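Local coordinates for endo-arabinase (Bacteroides thetaiotaomicron, PDB 5C0P), which probably hydrolyses glycosidic bonds within L-arabinan as a family 43 glycoside hydrolase, and binds magnesium, at residues Ala126-Gly131 with Leu149-Glu154; Gln77-Ala82 with Thr97-Gly102; Leu181-Ser186 with Leu217-Ser222; Phe208-Asp213 with Ala262-Asp267. One frame throughout, in Å; residues are numbered along the deposited sequence.

Interaction 1. Residues Ala126-Gly131 with Leu149-Glu154; sequences AITPSG and LLFCRE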
# COMPACT_ATOMS: atom_id res chain seq x y z
N ALA A 126 16.03 3.15 3.87
CA ALA A 126 14.65 3.56 3.63
C ALA A 126 14.60 4.78 2.70
O ALA A 126 15.50 5.62 2.72
CB ALA A 126 13.97 3.90 4.94
N ILE A 127 13.55 4.85 1.90
CA ILE A 127 13.27 6.03 1.08
C ILE A 127 12.50 7.08 1.89
O ILE A 127 12.53 8.27 1.57
CB ILE A 127 12.50 5.61 -0.20
CG1 ILE A 127 12.47 6.76 -1.21
CG2 ILE A 127 11.09 5.13 0.14
CD1 ILE A 127 13.85 7.22 -1.66
N THR A 128 11.83 6.64 2.95
CA THR A 128 11.16 7.55 3.88
C THR A 128 12.21 8.22 4.79
O THR A 128 13.35 7.75 4.86
CB THR A 128 10.11 6.77 4.70
OG1 THR A 128 10.71 5.60 5.27
CG2 THR A 128 8.95 6.34 3.79
N PRO A 129 11.85 9.32 5.47
CA PRO A 129 12.88 10.04 6.23
C PRO A 129 13.48 9.24 7.38
O PRO A 129 12.73 8.64 8.16
CB PRO A 129 12.12 11.26 6.78
CG PRO A 129 11.02 11.48 5.79
CD PRO A 129 10.59 10.09 5.39
N SER A 130 14.80 9.26 7.52
CA SER A 130 15.47 8.46 8.55
C SER A 130 15.14 8.88 9.98
O SER A 130 15.26 8.08 10.92
CB SER A 130 16.99 8.48 8.33
OG SER A 130 17.51 9.79 8.48
N GLY A 131 14.72 10.13 10.16
CA GLY A 131 14.39 10.61 11.49
C GLY A 131 12.96 10.34 11.92
O GLY A 131 12.56 10.72 13.03
N LEU A 149 6.12 9.32 -4.03
CA LEU A 149 6.07 8.47 -2.85
C LEU A 149 4.95 8.98 -1.94
O LEU A 149 4.89 10.17 -1.65
CB LEU A 149 7.40 8.55 -2.11
CG LEU A 149 7.46 7.82 -0.77
CD1 LEU A 149 7.47 6.31 -1.02
CD2 LEU A 149 8.69 8.25 0.00
N LEU A 150 4.08 8.08 -1.49
CA LEU A 150 3.10 8.40 -0.45
C LEU A 150 3.47 7.55 0.75
O LEU A 150 3.85 6.40 0.58
CB LEU A 150 1.68 8.03 -0.90
CG LEU A 150 1.23 8.50 -2.27
CD1 LEU A 150 -0.17 7.94 -2.57
CD2 LEU A 150 1.25 10.01 -2.34
N PHE A 151 3.40 8.10 1.95
CA PHE A 151 3.72 7.29 3.12
C PHE A 151 3.02 7.78 4.37
O PHE A 151 2.49 8.90 4.41
CB PHE A 151 5.24 7.17 3.34
CG PHE A 151 5.92 8.46 3.70
CD1 PHE A 151 6.05 8.85 5.03
CD2 PHE A 151 6.46 9.28 2.71
CE1 PHE A 151 6.70 10.03 5.36
CE2 PHE A 151 7.11 10.46 3.03
CZ PHE A 151 7.23 10.84 4.36
N CYS A 152 3.02 6.93 5.38
CA CYS A 152 2.47 7.29 6.68
C CYS A 152 3.58 7.56 7.66
O CYS A 152 4.62 6.90 7.65
CB CYS A 152 1.67 6.12 7.25
SG CYS A 152 0.29 5.62 6.23
N ARG A 153 3.36 8.54 8.53
CA ARG A 153 4.22 8.71 9.68
C ARG A 153 3.41 8.17 10.83
O ARG A 153 2.30 8.64 11.11
CB ARG A 153 4.57 10.17 9.90
CG ARG A 153 5.74 10.32 10.82
CD ARG A 153 6.14 11.75 11.06
NE ARG A 153 7.08 11.79 12.17
CZ ARG A 153 7.54 12.90 12.71
NH1 ARG A 153 7.15 14.08 12.24
NH2 ARG A 153 8.39 12.84 13.72
N GLU A 154 3.97 7.16 11.50
CA GLU A 154 3.22 6.34 12.45
C GLU A 154 2.62 7.08 13.64
O GLU A 154 3.28 7.89 14.29
CB GLU A 154 4.09 5.17 12.93
CG GLU A 154 3.26 3.98 13.41
CD GLU A 154 4.03 2.68 13.46
OE1 GLU A 154 5.24 2.66 13.12
OE2 GLU A 154 3.42 1.66 13.85
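In the five-bladed beta-propeller characteristic of family 43, the linker from the second blade to the third lays I127, T128 and P129 over L149 and F151 of strand 147-153. The contact is buried and apolar, and no hydrogen bond crosses it. F151 takes both T128 and P129. F151 CB points toward 126-131, and chi1 of 66° sets CG between the backbone N and the carbonyl carbon, with the ring beside T128 CG2. The methyl CG2 of T128 sits over one face of the ring, offset toward the rim, 3.7 Å from F151 CG. This is a CH-pi contact, with CG2 of T128 4.1 Å from the F151 centroid. T128 OG1 is hydrogen-bonded to the backbone N of T107, which probably helps to hold the rotation that puts CG2 over the ring. P129 meets the far end of the ring tip to tip, its CD 3.6 Å from CZ of F151. An alanine in place of F151 would probably leave T128 CG2 without its ring face and open a gap under P129 CD. Two residues earlier on the strand, L149 and I127 slide past each other in opposite directions. I127 CG2 lies 3.9 Å from L149 CD2. Both of these side chains also touch L168 of strand 162-168. Strand 147-153 runs between strands 134-141 and 162-168, and the F151 ring also meets Y164 on the latter. C152 points away from 126-131; it and L150 pack on P207 of strand 205-211, in the fourth blade.

Interaction 2. Residues Gln77-Ala82 with Thr97-Gly102; sequences QQDFWA and TFSNAG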
# COMPACT_ATOMS: atom_id res chain seq x y z
N GLN A 77 16.17 -5.69 9.07
CA GLN A 77 16.02 -7.12 9.32
C GLN A 77 14.68 -7.49 9.95
O GLN A 77 14.36 -8.67 10.07
CB GLN A 77 17.17 -7.64 10.17
CG GLN A 77 18.55 -7.49 9.52
CD GLN A 77 18.74 -8.44 8.34
OE1 GLN A 77 18.31 -9.59 8.37
NE2 GLN A 77 19.40 -7.95 7.29
N GLN A 78 13.89 -6.48 10.34
CA GLN A 78 12.61 -6.74 11.01
C GLN A 78 11.43 -6.26 10.20
O GLN A 78 11.58 -5.44 9.28
CB GLN A 78 12.58 -6.08 12.40
CG GLN A 78 13.60 -6.66 13.36
CD GLN A 78 13.61 -5.98 14.72
OE1 GLN A 78 14.66 -5.56 15.20
NE2 GLN A 78 12.45 -5.89 15.34
N ASP A 79 10.26 -6.82 10.53
CA ASP A 79 8.94 -6.42 10.02
C ASP A 79 8.53 -7.04 8.67
O ASP A 79 7.71 -7.95 8.67
CB ASP A 79 8.74 -4.89 10.01
CG ASP A 79 8.98 -4.25 11.37
OD1 ASP A 79 8.80 -4.92 12.41
OD2 ASP A 79 9.36 -3.06 11.40
N PHE A 80 9.09 -6.56 7.56
CA PHE A 80 8.70 -7.03 6.22
C PHE A 80 7.21 -6.78 5.95
O PHE A 80 6.52 -7.61 5.37
CB PHE A 80 9.00 -8.53 6.02
CG PHE A 80 10.47 -8.84 5.83
CD1 PHE A 80 10.92 -9.39 4.63
CD2 PHE A 80 11.39 -8.60 6.84
CE1 PHE A 80 12.27 -9.67 4.45
CE2 PHE A 80 12.74 -8.88 6.67
CZ PHE A 80 13.18 -9.42 5.46
N TRP A 81 6.72 -5.62 6.39
CA TRP A 81 5.28 -5.34 6.35
C TRP A 81 4.80 -4.84 5.00
O TRP A 81 5.46 -4.02 4.35
CB TRP A 81 4.90 -4.29 7.39
CG TRP A 81 5.03 -4.73 8.81
CD1 TRP A 81 5.26 -6.00 9.27
CD2 TRP A 81 4.92 -3.89 9.96
NE1 TRP A 81 5.30 -5.99 10.65
CE2 TRP A 81 5.11 -4.71 11.09
CE3 TRP A 81 4.70 -2.52 10.14
CZ2 TRP A 81 5.06 -4.20 12.39
CZ3 TRP A 81 4.67 -2.02 11.43
CH2 TRP A 81 4.85 -2.85 12.54
N ALA A 82 3.63 -5.35 4.61
CA ALA A 82 2.82 -4.77 3.54
C ALA A 82 3.55 -4.46 2.24
O ALA A 82 3.65 -3.31 1.83
CB ALA A 82 2.09 -3.53 4.07
N THR A 97 8.04 -2.36 4.16
CA THR A 97 8.41 -1.63 5.36
C THR A 97 9.23 -2.51 6.31
O THR A 97 8.88 -3.67 6.58
CB THR A 97 7.15 -1.06 6.05
OG1 THR A 97 6.55 -0.09 5.17
CG2 THR A 97 7.50 -0.41 7.37
N PHE A 98 10.33 -1.96 6.82
CA PHE A 98 11.25 -2.69 7.67
C PHE A 98 11.66 -1.83 8.84
O PHE A 98 11.42 -0.62 8.84
CB PHE A 98 12.54 -3.05 6.90
CG PHE A 98 12.32 -3.79 5.61
CD1 PHE A 98 12.24 -5.19 5.59
CD2 PHE A 98 12.26 -3.11 4.40
CE1 PHE A 98 12.06 -5.88 4.39
CE2 PHE A 98 12.08 -3.78 3.19
CZ PHE A 98 11.98 -5.17 3.19
N SER A 99 12.29 -2.44 9.84
CA SER A 99 12.98 -1.69 10.88
C SER A 99 14.19 -2.51 11.33
O SER A 99 14.39 -3.63 10.87
CB SER A 99 12.05 -1.41 12.07
OG SER A 99 11.66 -2.61 12.72
N ASN A 100 15.00 -1.94 12.21
CA ASN A 100 16.14 -2.65 12.74
C ASN A 100 16.48 -2.05 14.08
O ASN A 100 16.03 -0.94 14.39
CB ASN A 100 17.34 -2.50 11.79
CG ASN A 100 18.26 -3.70 11.81
OD1 ASN A 100 17.91 -4.78 11.34
ND2 ASN A 100 19.47 -3.52 12.34
N ALA A 101 17.26 -2.76 14.88
CA ALA A 101 17.79 -2.16 16.10
C ALA A 101 18.57 -0.91 15.70
O ALA A 101 19.42 -0.97 14.81
CB ALA A 101 18.67 -3.14 16.83
N GLY A 102 18.24 0.22 16.31
CA GLY A 102 18.95 1.46 16.05
C GLY A 102 18.59 2.20 14.77
O GLY A 102 19.24 3.19 14.43
O HOH W 1 17.40 -5.66 14.04
O HOH W 2 5.06 -1.28 3.29
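The F80 ring offers one face to the edge of F98, making a T-shaped (edge-to-face) pair. F98 CE1 stands over the centre of the F80 ring, 3.5 Å above its plane. The planes are 83° apart and the centroids are separated by 4.8 Å. Q78 O lies at the edge of the F98 ring. The indole of W81 has D79 CB over one face, offset toward the rim. An alanine at F80 would probably take away the ring face under F98 CE1 and open a gap there, although F74 would still meet F98. The two strands form an antiparallel hairpin with two irregularities. Q77 and Q78 both face S99, a classic beta bulge; Q78 N donates to S99 O at 2.9 Å. F80 and W81 both face T97, a G1 bulge; W81 N donates to T97 O at 2.9 Å. S99 OG gives a bond of 2.7 Å to D79 OD2, arriving from above the carboxylate plane. That oxygen also holds R105 in a salt bridge. N100 OD1 accepts from Q77 N at 3.0 Å. W81 lies about 3 Å, side chain to ligand, from a bound Tris molecule that may mark the pocket. Strand 91-100 lies between outermost strand 78-88 and strand 103-112. F80 and W81 reach N45 of strand 39-45 in the first blade. T97 OG1 bonds to T107 and to the backbone N of D136 on strand 134-141, predicted to tune the catalytic acid.

Interaction 3. Residues Leu181-Ser186 with Leu217-Ser222; sequences LLFKAS and LIMLWS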
# COMPACT_ATOMS: atom_id res chain seq x y z
N LEU A 181 2.99 17.23 4.11
CA LEU A 181 1.88 16.68 4.89
C LEU A 181 0.55 16.90 4.18
O LEU A 181 0.16 18.03 3.93
CB LEU A 181 1.84 17.30 6.29
CG LEU A 181 0.66 16.89 7.18
CD1 LEU A 181 0.76 15.44 7.55
CD2 LEU A 181 0.64 17.73 8.44
N LEU A 182 -0.12 15.80 3.85
CA LEU A 182 -1.40 15.84 3.15
C LEU A 182 -2.57 16.06 4.10
O LEU A 182 -3.42 16.92 3.86
CB LEU A 182 -1.60 14.55 2.35
CG LEU A 182 -0.51 14.28 1.31
CD1 LEU A 182 -0.91 13.12 0.43
CD2 LEU A 182 -0.23 15.50 0.46
N PHE A 183 -2.61 15.27 5.16
CA PHE A 183 -3.65 15.39 6.18
C PHE A 183 -3.32 14.52 7.36
O PHE A 183 -2.43 13.66 7.28
CB PHE A 183 -5.05 15.04 5.64
CG PHE A 183 -5.17 13.66 5.06
CD1 PHE A 183 -5.43 12.56 5.87
CD2 PHE A 183 -5.08 13.47 3.69
CE1 PHE A 183 -5.57 11.29 5.32
CE2 PHE A 183 -5.22 12.21 3.13
CZ PHE A 183 -5.46 11.12 3.95
N LYS A 184 -4.02 14.76 8.46
CA LYS A 184 -3.97 13.90 9.63
C LYS A 184 -5.25 13.09 9.68
O LYS A 184 -6.29 13.54 9.20
CB LYS A 184 -3.82 14.75 10.89
CG LYS A 184 -2.58 15.64 10.87
CD LYS A 184 -2.44 16.46 12.13
CE LYS A 184 -1.07 17.13 12.17
NZ LYS A 184 -0.89 17.97 13.38
N ALA A 185 -5.19 11.91 10.27
CA ALA A 185 -6.32 10.99 10.27
C ALA A 185 -7.60 11.59 10.86
O ALA A 185 -8.71 11.30 10.40
CB ALA A 185 -5.97 9.68 10.97
N SER A 186 -7.45 12.45 11.87
CA SER A 186 -8.61 13.03 12.55
C SER A 186 -9.46 13.92 11.63
O SER A 186 -10.58 14.30 11.99
CB SER A 186 -8.18 13.83 13.77
OG SER A 186 -7.52 15.02 13.35
N LEU A 217 -8.21 13.31 -8.30
CA LEU A 217 -7.57 12.21 -7.60
C LEU A 217 -8.43 11.71 -6.46
O LEU A 217 -9.03 12.51 -5.72
CB LEU A 217 -6.22 12.63 -7.03
CG LEU A 217 -5.26 13.35 -7.97
CD1 LEU A 217 -4.00 13.73 -7.22
CD2 LEU A 217 -4.94 12.46 -9.15
N ILE A 218 -8.51 10.39 -6.33
CA ILE A 218 -9.05 9.77 -5.13
C ILE A 218 -7.92 9.10 -4.37
O ILE A 218 -7.11 8.37 -4.96
CB ILE A 218 -10.12 8.72 -5.48
CG1 ILE A 218 -11.21 9.34 -6.35
CG2 ILE A 218 -10.72 8.12 -4.21
CD1 ILE A 218 -12.24 8.33 -6.85
N MSE A 219 -7.87 9.32 -3.06
CA MSE A 219 -6.96 8.55 -2.22
C MSE A 219 -7.75 7.61 -1.35
O MSE A 219 -8.74 7.99 -0.72
CB MSE A 219 -6.07 9.42 -1.34
CG MSE A 219 -5.04 8.56 -0.56
SE MSE A 219 -4.11 9.58 0.72
CE MSE A 219 -2.96 10.51 -0.54
N LEU A 220 -7.33 6.35 -1.35
CA LEU A 220 -7.81 5.40 -0.37
C LEU A 220 -6.79 5.31 0.75
O LEU A 220 -5.58 5.46 0.53
CB LEU A 220 -8.01 4.02 -1.00
CG LEU A 220 -9.02 3.96 -2.14
CD1 LEU A 220 -9.08 2.54 -2.68
CD2 LEU A 220 -10.39 4.43 -1.69
N TRP A 221 -7.27 5.07 1.96
CA TRP A 221 -6.40 4.86 3.10
C TRP A 221 -7.20 4.19 4.20
O TRP A 221 -8.42 4.12 4.12
CB TRP A 221 -5.78 6.18 3.58
CG TRP A 221 -6.76 7.21 4.07
CD1 TRP A 221 -7.62 7.96 3.33
CD2 TRP A 221 -6.95 7.61 5.43
NE1 TRP A 221 -8.35 8.80 4.14
CE2 TRP A 221 -7.96 8.60 5.44
CE3 TRP A 221 -6.37 7.22 6.64
CZ2 TRP A 221 -8.39 9.20 6.63
CZ3 TRP A 221 -6.81 7.81 7.81
CH2 TRP A 221 -7.81 8.80 7.80
N SER A 222 -6.52 3.69 5.23
CA SER A 222 -7.21 2.97 6.29
C SER A 222 -6.97 3.51 7.69
O SER A 222 -5.90 4.04 8.00
CB SER A 222 -6.86 1.49 6.26
OG SER A 222 -7.51 0.84 5.18
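W221 NE1, hydrogen-bonded to Q249 OE1 outside the two segments, also lies 3.7 Å from F183 CZ. No hydrogen bond joins 181-186 to 217-222; rings and apolar groups carry the contact. F183 turns an edge to the face of W221. Its CE1 stands over the centre of the indole, 3.6 Å above the plane. The planes are inclined at 55°, an edge-to-face pair well short of perpendicular. A185 meets the six-membered ring obliquely, its CA 3.6 Å from W221 CH2. At another part of the F183 rim is M219, a selenomethionine. Its SE lies 3.7 Å from F183 CE2 and near the ring plane, a Met-aromatic contact at the edge. The chain bends at chi3 (-75°), which carries the terminal CE toward L182. There M219 CE meets L182 CD1 at 3.5 Å, a tight carbon pair. The contact joins the outer part of the third blade to the fourth. Strand 178-184 pairs with strand 162-168, where I163 touches F183. Strand 217-224 lies between strands 205-211 and 231-238, and M219 also packs on I209 of strand 205-211.

Interaction 4. Residues Phe208-Asp213 with Ala262-Asp267; sequences FIYRLD and AMVFKD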
# COMPACT_ATOMS: atom_id res chain seq x y z
N PHE A 208 -3.06 5.25 -1.04
CA PHE A 208 -2.99 4.85 -2.43
C PHE A 208 -3.84 5.80 -3.25
O PHE A 208 -5.01 6.00 -2.95
CB PHE A 208 -3.51 3.42 -2.59
CG PHE A 208 -3.27 2.86 -3.97
CD1 PHE A 208 -2.06 2.28 -4.31
CD2 PHE A 208 -4.25 2.95 -4.94
CE1 PHE A 208 -1.83 1.78 -5.58
CE2 PHE A 208 -4.04 2.47 -6.22
CZ PHE A 208 -2.83 1.87 -6.54
N ILE A 209 -3.26 6.37 -4.31
CA ILE A 209 -3.99 7.31 -5.15
C ILE A 209 -4.40 6.67 -6.47
O ILE A 209 -3.61 5.96 -7.10
CB ILE A 209 -3.16 8.60 -5.43
CG1 ILE A 209 -3.00 9.42 -4.15
CG2 ILE A 209 -3.82 9.44 -6.51
CD1 ILE A 209 -2.02 10.61 -4.28
N TYR A 210 -5.65 6.92 -6.87
CA TYR A 210 -6.13 6.57 -8.20
C TYR A 210 -6.57 7.85 -8.91
O TYR A 210 -7.35 8.63 -8.37
CB TYR A 210 -7.31 5.61 -8.08
CG TYR A 210 -7.85 5.15 -9.42
CD1 TYR A 210 -7.20 4.16 -10.15
CD2 TYR A 210 -9.02 5.68 -9.94
CE1 TYR A 210 -7.68 3.73 -11.37
CE2 TYR A 210 -9.51 5.26 -11.16
CZ TYR A 210 -8.84 4.28 -11.87
OH TYR A 210 -9.33 3.87 -13.09
N ARG A 211 -6.09 8.05 -10.13
CA ARG A 211 -6.41 9.25 -10.89
C ARG A 211 -7.58 8.98 -11.83
O ARG A 211 -7.55 8.02 -12.60
CB ARG A 211 -5.20 9.72 -11.71
CG ARG A 211 -5.46 10.99 -12.50
CD ARG A 211 -4.24 11.46 -13.27
NE ARG A 211 -3.85 10.55 -14.34
CZ ARG A 211 -2.81 9.73 -14.30
NH1 ARG A 211 -2.04 9.68 -13.22
NH2 ARG A 211 -2.54 8.95 -15.34
N LEU A 212 -8.60 9.83 -11.76
CA LEU A 212 -9.75 9.72 -12.64
C LEU A 212 -9.46 10.31 -14.01
O LEU A 212 -8.49 11.05 -14.17
CB LEU A 212 -10.94 10.45 -12.02
CG LEU A 212 -11.29 10.00 -10.61
CD1 LEU A 212 -12.49 10.78 -10.08
CD2 LEU A 212 -11.59 8.51 -10.60
N ASP A 213 -10.31 9.99 -14.98
CA ASP A 213 -10.07 10.44 -16.36
C ASP A 213 -10.05 11.96 -16.49
O ASP A 213 -9.40 12.49 -17.39
CB ASP A 213 -11.11 9.84 -17.32
CG ASP A 213 -10.93 8.35 -17.54
OD1 ASP A 213 -9.93 7.77 -17.04
OD2 ASP A 213 -11.79 7.76 -18.21
N ALA A 262 -6.30 -1.15 1.26
CA ALA A 262 -6.83 -1.38 -0.07
C ALA A 262 -6.00 -0.71 -1.15
O ALA A 262 -5.36 0.32 -0.92
CB ALA A 262 -8.27 -0.88 -0.16
N MSE A 263 -6.03 -1.31 -2.33
CA MSE A 263 -5.57 -0.64 -3.54
C MSE A 263 -6.56 -0.99 -4.66
O MSE A 263 -7.38 -1.91 -4.52
CB MSE A 263 -4.12 -1.04 -3.89
CG MSE A 263 -3.87 -2.55 -3.93
SE MSE A 263 -4.39 -3.42 -5.59
CE MSE A 263 -3.07 -2.59 -6.75
N VAL A 264 -6.52 -0.23 -5.74
CA VAL A 264 -7.36 -0.52 -6.89
C VAL A 264 -6.51 -0.75 -8.13
O VAL A 264 -5.39 -0.24 -8.25
CB VAL A 264 -8.40 0.60 -7.15
CG1 VAL A 264 -9.37 0.72 -5.97
CG2 VAL A 264 -7.71 1.92 -7.41
N PHE A 265 -7.05 -1.55 -9.04
CA PHE A 265 -6.36 -1.87 -10.28
C PHE A 265 -7.37 -2.25 -11.34
O PHE A 265 -8.51 -2.61 -11.03
CB PHE A 265 -5.40 -3.04 -10.06
CG PHE A 265 -6.08 -4.35 -9.69
CD1 PHE A 265 -6.39 -5.29 -10.67
CD2 PHE A 265 -6.38 -4.64 -8.37
CE1 PHE A 265 -7.01 -6.50 -10.34
CE2 PHE A 265 -7.01 -5.84 -8.02
CZ PHE A 265 -7.31 -6.77 -9.00
N LYS A 266 -6.95 -2.19 -12.60
CA LYS A 266 -7.78 -2.73 -13.66
C LYS A 266 -7.31 -4.13 -14.00
O LYS A 266 -6.10 -4.36 -14.18
CB LYS A 266 -7.75 -1.83 -14.90
CG LYS A 266 -8.50 -0.54 -14.67
CD LYS A 266 -8.49 0.33 -15.91
CE LYS A 266 -9.47 1.48 -15.74
NZ LYS A 266 -9.42 2.42 -16.89
N ASP A 267 -8.25 -5.06 -14.07
CA ASP A 267 -7.92 -6.43 -14.45
C ASP A 267 -7.59 -6.50 -15.95
O ASP A 267 -7.59 -5.47 -16.63
CB ASP A 267 -8.99 -7.45 -14.02
CG ASP A 267 -10.29 -7.36 -14.82
OD1 ASP A 267 -10.36 -6.68 -15.86
OD2 ASP A 267 -11.25 -8.04 -14.40
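F208 packs closely on M263, whereas Y210 and K266 meet only loosely toward solvent. M263 CB sits almost squarely over the centre of the F208 ring, 3.8 Å from its centroid and 6° off the normal. This is a CH-pi contact. F208 CE2 also lies 3.6 Å from the backbone V264 O. Next along, V264 CG2 meets the Y210 ring obliquely, 3.6 Å from Y210 CD1, and the two side chains cross at about a right angle. The far end is thinner. The extended K266 chain brings its CE to 3.6 Å from Y210 OH. K266 is exposed, and its NZ stays 5.4 Å from D213 OD1, so the opposite charges are near but not in contact. The axes of 208-211 and 262-266 come within 7.4 Å, at 31°, as neighbouring blades and not as paired strands. F30 of strand 30-34 touches both F208 and M263 in the closely packed part. With no hydrogen bond across it, the contact implies that the fourth and fifth blades meet here mainly through apolar side chains, while the polar side-chain groups, Y210 OH and K266 NZ, lie at one end.

The contacts run from the second blade to the fifth. Interaction 2 lies within the second, 1 joins the following linker to the third, 3 the third to the fourth, and 4 the fourth to the fifth. Interactions 3 and 4 share a sheet: I218 O and Y210 N, 2.8 Å apart, probably form a hydrogen bond. Interaction 1 touches interaction 4 where L150 CD1 meets I209 CG1 at 3.6 Å. Interaction 2 touches none of the others; its nearest atoms are about 5 Å from interaction 1. The magnesium site of D84 and H261 is close to interaction 4; the F208 and D84 side chains are about 5 Å apart. D136 has the side chains of T97 about 5 Å and F151 about 6 Å from its own.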